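Local coordinates for putative polyketide cyclase (Acidithiobacillus ferrooxidans, PDB 3F9S) that is a putative SnoaL-like polyketide cyclase that may act as a lyase or cyclase on a substrate the structure does not identify, at the interface of chains A and B. Coordinates in Å, arbitrary orientation; residue numbers count along the deposited sequence, not the author numbering. Chains: chain A/B, putative polyketide cyclase.

The interface of chains A and B. Residues chain A 77-80, 85; chain B 77-80, 83, 85, 115.
In both chains Asp80 holds CG anti to its backbone N (chi1 -176° in A, -173° in B), while Phe78 swings CG anti to its carbonyl carbon (chi1 -51° in A), so carboxylate and ring each reach the partner subunit. The carboxylate oxygen B:Asp80 OD2 accepts a hydrogen bond from the backbone N-H of A:Ala79, N to OD2 2.8 Å, nearly straight at the hydrogen, with the donor lying above the carboxylate plane. The twin bond, B:Ala79 N to A:Asp80 OD2, is equally short at 2.8 Å but uses the anti lone pair. Between these bonds the carbonyls A:Ala79 O and B:Ala79 O stand 3.0 Å apart, two acceptors with no hydrogen between them, an unfavourable contact. Beside them, the methyl B:Val85 CG2 sits over the face of the A:Phe78 ring, at its CG end (3.5 Å), the two side chains crossing at about a right angle. Farther out, the ring touches B:Ala83 CB through CE1 (3.7 Å) and B:Val115 CG1 through CZ (3.7 Å). An alanine at A:Phe78 would probably loosen this apolar packing, since the ring contacts to all three residues would go. The valines A:Val85 and B:Val85 meet tip to tip, CG1 to CG1 at 3.7 Å, near the two-fold axis. The patch joins the ends of strands 71-80 and the starts of strands 83-93, at one end of the sheet-to-sheet interface of the deposited dimer, remote from the C-terminal helices 132-142.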
# COMPACT_ATOMS: atom_id res chain seq x y z
N LEU A 77 -10.26 4.58 6.45
CA LEU A 77 -9.95 5.94 5.98
C LEU A 77 -9.22 6.57 7.14
O LEU A 77 -9.73 6.57 8.25
CB LEU A 77 -11.20 6.73 5.66
CG LEU A 77 -11.93 6.28 4.40
CD1 LEU A 77 -13.25 6.99 4.28
CD2 LEU A 77 -11.08 6.51 3.16
N PHE A 78 -8.01 7.05 6.86
CA PHE A 78 -7.12 7.59 7.89
C PHE A 78 -6.75 9.00 7.45
O PHE A 78 -5.97 9.15 6.53
CB PHE A 78 -5.91 6.68 8.04
CG PHE A 78 -6.29 5.26 8.22
CD1 PHE A 78 -6.56 4.75 9.48
CD2 PHE A 78 -6.41 4.41 7.11
CE1 PHE A 78 -6.93 3.40 9.64
CE2 PHE A 78 -6.79 3.10 7.27
CZ PHE A 78 -7.04 2.59 8.53
N ALA A 79 -7.36 10.00 8.08
CA ALA A 79 -7.21 11.40 7.71
C ALA A 79 -6.12 12.02 8.56
O ALA A 79 -6.11 11.86 9.77
CB ALA A 79 -8.53 12.19 7.92
N ASP A 80 -5.18 12.70 7.92
CA ASP A 80 -4.15 13.42 8.65
C ASP A 80 -3.70 14.56 7.77
O ASP A 80 -3.18 14.33 6.68
CB ASP A 80 -2.98 12.51 8.99
CG ASP A 80 -1.92 13.19 9.83
OD1 ASP A 80 -1.96 14.42 10.03
OD2 ASP A 80 -1.07 12.47 10.36
N VAL A 85 -5.70 8.58 3.84
CA VAL A 85 -5.27 7.28 3.35
C VAL A 85 -6.49 6.38 3.34
O VAL A 85 -7.21 6.32 4.34
CB VAL A 85 -4.19 6.65 4.21
CG1 VAL A 85 -3.73 5.33 3.55
CG2 VAL A 85 -2.98 7.58 4.41
N LEU B 77 3.51 9.62 7.33
CA LEU B 77 2.90 9.04 8.52
C LEU B 77 1.57 9.75 8.66
O LEU B 77 1.56 10.98 8.78
CB LEU B 77 3.78 9.27 9.71
CG LEU B 77 5.08 8.48 9.71
CD1 LEU B 77 5.97 9.07 10.80
CD2 LEU B 77 4.82 7.00 9.92
N PHE B 78 0.48 9.00 8.61
CA PHE B 78 -0.86 9.53 8.62
C PHE B 78 -1.61 8.95 9.80
O PHE B 78 -2.00 7.81 9.78
CB PHE B 78 -1.54 9.22 7.29
CG PHE B 78 -0.70 9.61 6.11
CD1 PHE B 78 -0.74 10.89 5.62
CD2 PHE B 78 0.15 8.69 5.50
CE1 PHE B 78 0.05 11.27 4.56
CE2 PHE B 78 0.95 9.06 4.39
CZ PHE B 78 0.89 10.34 3.92
N ALA B 79 -1.76 9.77 10.83
CA ALA B 79 -2.34 9.36 12.09
C ALA B 79 -3.80 9.68 12.12
O ALA B 79 -4.18 10.81 11.84
CB ALA B 79 -1.65 10.05 13.22
N ASP B 80 -4.62 8.71 12.47
CA ASP B 80 -6.02 8.92 12.64
C ASP B 80 -6.44 7.97 13.75
O ASP B 80 -6.36 6.76 13.58
CB ASP B 80 -6.79 8.68 11.35
CG ASP B 80 -8.25 9.06 11.44
OD1 ASP B 80 -8.76 9.27 12.55
OD2 ASP B 80 -8.86 9.24 10.37
N ALA B 83 -4.62 4.66 14.87
CA ALA B 83 -3.88 4.15 13.74
C ALA B 83 -2.99 5.23 13.15
O ALA B 83 -3.33 6.41 13.18
CB ALA B 83 -4.84 3.67 12.67
N VAL B 85 -0.88 5.37 9.50
CA VAL B 85 -0.50 4.73 8.27
C VAL B 85 0.90 5.23 7.96
O VAL B 85 1.14 6.43 8.00
CB VAL B 85 -1.42 5.06 7.12
CG1 VAL B 85 -1.01 4.22 5.88
CG2 VAL B 85 -2.87 4.77 7.53
N VAL B 115 -0.54 0.16 7.86
CA VAL B 115 -1.40 0.77 8.85
C VAL B 115 -0.98 0.11 10.14
O VAL B 115 -1.07 -1.10 10.26
CB VAL B 115 -2.88 0.50 8.62
CG1 VAL B 115 -3.70 1.32 9.62
CG2 VAL B 115 -3.27 0.89 7.17